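Local atomic coordinates of hypothetical protein GrpB (Enterococcus faecalis, PDB entry 2NRK), a protein that is of unknown function but belongs to the GrpB (UPF0157) family, whose sequence relates it to the nucleotidyltransferase clan. Residues A[131-136]-A[157-162]. Numbering follows the deposited sequence.
Sequences ATTYGT and DAFIKK
F159 overlaps the inner part of the Y134 side chain with CE2 and CZ of its ring. The two planes are tilted by only 24°, yet the rings are so strongly offset, with centroids 5.2 Å apart, that little of one lies over the other. The closest approach is F159 CE2 to Y134 CD1, 3.3 Å, and CE2 also rests against the tyrosine CB. Both aromatic side chains set CG anti to the backbone N (chi1 -175° in Y134, 176° in F159). F159 points at helix 128-142, while the Y134 ring passes beside it and also packs on S42 and L48. The short segments of helices 128-142 and 157-171 run nearly antiparallel, their axes 11.5 Å apart at closest approach, and long flat side chains suit this wide spacing. Farther along the tyrosine, the CG1-CD1 arm of the beta-branched I160 reaches across to the phenol end, CD1 lying 3.5 Å from Y134 OH, an apolar neighbour for the outer part of the ring. At the solvent-exposed side T133 adds CG2, 3.9 Å from F159 CE1, while its OG1 turns back to the carbonyl of A129. K138 makes a cation-pi contact with the tyrosine ring. No hydrogen bond joins the two segments, so what holds them here is apolar and aromatic contact, while the tyrosine hydroxyl is hydrogen-bonded to K156 NZ, just ahead of helix 157-171.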
ATOM      1  N   ALA A 131       5.183  -8.288 -19.750  1.00 23.74           N
ATOM      2  CA  ALA A 131       5.609  -7.013 -20.337  1.00 23.78           C
ATOM      3  C   ALA A 131       5.675  -7.129 -21.873  1.00 23.43           C
ATOM      4  O   ALA A 131       5.261  -6.224 -22.577  1.00 23.41           O
ATOM      5  CB  ALA A 131       6.944  -6.575 -19.773  1.00 23.74           C
ATOM      6  N   THR A 132       6.187  -8.251 -22.389  1.00 22.96           N
ATOM      7  CA  THR A 132       6.262  -8.456 -23.837  1.00 22.14           C
ATOM      8  C   THR A 132       4.868  -8.482 -24.464  1.00 22.91           C
ATOM      9  O   THR A 132       4.657  -7.886 -25.521  1.00 23.17           O
ATOM     10  CB  THR A 132       7.069  -9.712 -24.155  1.00 22.92           C
ATOM     11  OG1 THR A 132       8.406  -9.505 -23.680  1.00 24.78           O
ATOM     12  CG2 THR A 132       7.079  -9.984 -25.666  1.00 24.93           C
ATOM     13  N   THR A 133       3.910  -9.110 -23.781  1.00 22.61           N
ATOM     14  CA  THR A 133       2.520  -9.148 -24.251  1.00 23.69           C
ATOM     15  C   THR A 133       1.983  -7.730 -24.349  1.00 23.05           C
ATOM     16  O   THR A 133       1.353  -7.373 -25.353  1.00 23.62           O
ATOM     17  CB  THR A 133       1.637 -10.030 -23.315  1.00 24.44           C
ATOM     18  OG1 THR A 133       2.105 -11.369 -23.430  1.00 25.51           O
ATOM     19  CG2 THR A 133       0.166 -10.014 -23.743  1.00 24.81           C
ATOM     20  N   TYR A 134       2.272  -6.933 -23.319  1.00 23.25           N
ATOM     21  CA  TYR A 134       1.802  -5.556 -23.221  1.00 22.40           C
ATOM     22  C   TYR A 134       2.439  -4.698 -24.316  1.00 23.62           C
ATOM     23  O   TYR A 134       1.737  -3.967 -25.024  1.00 22.61           O
ATOM     24  CB  TYR A 134       2.179  -5.019 -21.860  1.00 23.22           C
ATOM     25  CG  TYR A 134       1.661  -3.648 -21.556  1.00 22.32           C
ATOM     26  CD1 TYR A 134       0.462  -3.199 -22.082  1.00 25.37           C
ATOM     27  CD2 TYR A 134       2.342  -2.849 -20.643  1.00 24.70           C
ATOM     28  CE1 TYR A 134      -0.030  -1.922 -21.751  1.00 23.87           C
ATOM     29  CE2 TYR A 134       1.874  -1.584 -20.306  1.00 23.69           C
ATOM     30  CZ  TYR A 134       0.677  -1.152 -20.859  1.00 25.17           C
ATOM     31  OH  TYR A 134       0.241   0.092 -20.490  1.00 26.60           O
ATOM     32  N   GLY A 135       3.757  -4.830 -24.496  1.00 23.73           N
ATOM     33  CA  GLY A 135       4.431  -4.064 -25.552  1.00 24.59           C
ATOM     34  C   GLY A 135       3.925  -4.400 -26.943  1.00 25.50           C
ATOM     35  O   GLY A 135       3.738  -3.502 -27.791  1.00 26.13           O
ATOM     36  N   THR A 136       3.674  -5.693 -27.182  1.00 25.18           N
ATOM     37  CA  THR A 136       3.169  -6.170 -28.460  1.00 25.58           C
ATOM     38  C   THR A 136       1.779  -5.586 -28.714  1.00 26.09           C
ATOM     39  O   THR A 136       1.486  -5.152 -29.817  1.00 26.65           O
ATOM     40  CB  THR A 136       3.176  -7.720 -28.520  1.00 26.00           C
ATOM     41  OG1 THR A 136       4.539  -8.160 -28.521  1.00 27.07           O
ATOM     42  CG2 THR A 136       2.496  -8.242 -29.795  1.00 26.57           C
ATOM     43  N   ASP A 157      -7.236  -0.691 -22.186  1.00 30.85           N
ATOM     44  CA  ASP A 157      -7.767  -0.483 -20.829  1.00 30.26           C
ATOM     45  C   ASP A 157      -8.072  -1.779 -20.077  1.00 27.81           C
ATOM     46  O   ASP A 157      -7.718  -1.914 -18.898  1.00 26.75           O
ATOM     47  CB  ASP A 157      -9.033   0.400 -20.850  1.00 31.24           C
ATOM     48  CG  ASP A 157      -9.574   0.689 -19.446  1.00 35.85           C
ATOM     49  OD1 ASP A 157      -8.875   1.353 -18.652  1.00 42.69           O
ATOM     50  OD2 ASP A 157     -10.700   0.246 -19.119  1.00 41.35           O
ATOM     51  N   ALA A 158      -8.732  -2.711 -20.762  1.00 26.02           N
ATOM     52  CA  ALA A 158      -9.125  -3.990 -20.140  1.00 25.22           C
ATOM     53  C   ALA A 158      -7.874  -4.793 -19.738  1.00 24.25           C
ATOM     54  O   ALA A 158      -7.848  -5.432 -18.665  1.00 25.03           O
ATOM     55  CB  ALA A 158     -10.016  -4.808 -21.089  1.00 24.44           C
ATOM     56  N   PHE A 159      -6.855  -4.763 -20.600  1.00 23.22           N
ATOM     57  CA  PHE A 159      -5.593  -5.440 -20.323  1.00 23.49           C
ATOM     58  C   PHE A 159      -4.941  -4.824 -19.094  1.00 23.65           C
ATOM     59  O   PHE A 159      -4.533  -5.523 -18.161  1.00 22.93           O
ATOM     60  CB  PHE A 159      -4.640  -5.347 -21.519  1.00 23.75           C
ATOM     61  CG  PHE A 159      -3.272  -5.956 -21.245  1.00 21.88           C
ATOM     62  CD1 PHE A 159      -3.074  -7.329 -21.346  1.00 24.98           C
ATOM     63  CD2 PHE A 159      -2.209  -5.152 -20.827  1.00 25.16           C
ATOM     64  CE1 PHE A 159      -1.812  -7.899 -21.102  1.00 26.33           C
ATOM     65  CE2 PHE A 159      -0.985  -5.708 -20.568  1.00 27.60           C
ATOM     66  CZ  PHE A 159      -0.769  -7.082 -20.702  1.00 26.94           C
ATOM     67  N   ILE A 160      -4.861  -3.499 -19.083  1.00 23.10           N
ATOM     68  CA  ILE A 160      -4.245  -2.819 -17.934  1.00 24.85           C
ATOM     69  C   ILE A 160      -4.971  -3.150 -16.616  1.00 25.39           C
ATOM     70  O   ILE A 160      -4.313  -3.442 -15.612  1.00 25.74           O
ATOM     71  CB  ILE A 160      -4.173  -1.292 -18.169  1.00 25.52           C
ATOM     72  CG1 ILE A 160      -3.125  -1.015 -19.255  1.00 25.28           C
ATOM     73  CG2 ILE A 160      -3.875  -0.567 -16.839  1.00 25.17           C
ATOM     74  CD1 ILE A 160      -3.236   0.426 -19.869  1.00 27.96           C
ATOM     75  N   LYS A 161      -6.302  -3.100 -16.600  1.00 25.11           N
ATOM     76  CA  LYS A 161      -7.053  -3.444 -15.377  1.00 26.01           C
ATOM     77  C   LYS A 161      -6.778  -4.880 -14.927  1.00 25.16           C
ATOM     78  O   LYS A 161      -6.601  -5.139 -13.741  1.00 24.98           O
ATOM     79  CB  LYS A 161      -8.564  -3.223 -15.548  1.00 26.73           C
ATOM     80  CG  LYS A 161      -8.966  -1.759 -15.739  1.00 33.02           C
ATOM     81  CD  LYS A 161      -9.197  -1.010 -14.439  1.00 40.17           C
ATOM     82  CE  LYS A 161     -10.002   0.278 -14.693  1.00 42.07           C
ATOM     83  NZ  LYS A 161      -9.255   1.200 -15.584  1.00 42.95           N
ATOM     84  N   LYS A 162      -6.702  -5.803 -15.884  1.00 23.28           N
ATOM     85  CA  LYS A 162      -6.409  -7.201 -15.547  1.00 23.18           C
ATOM     86  C   LYS A 162      -5.030  -7.301 -14.879  1.00 23.24           C
ATOM     87  O   LYS A 162      -4.852  -7.958 -13.831  1.00 22.74           O
ATOM     88  CB  LYS A 162      -6.414  -8.066 -16.820  1.00 23.09           C
ATOM     89  CG  LYS A 162      -6.023  -9.510 -16.532  1.00 23.53           C
ATOM     90  CD  LYS A 162      -6.000 -10.377 -17.789  1.00 25.67           C
ATOM     91  CE  LYS A 162      -6.147 -11.838 -17.353  1.00 27.69           C
ATOM     92  NZ  LYS A 162      -5.875 -12.828 -18.381  1.00 31.66           N
TER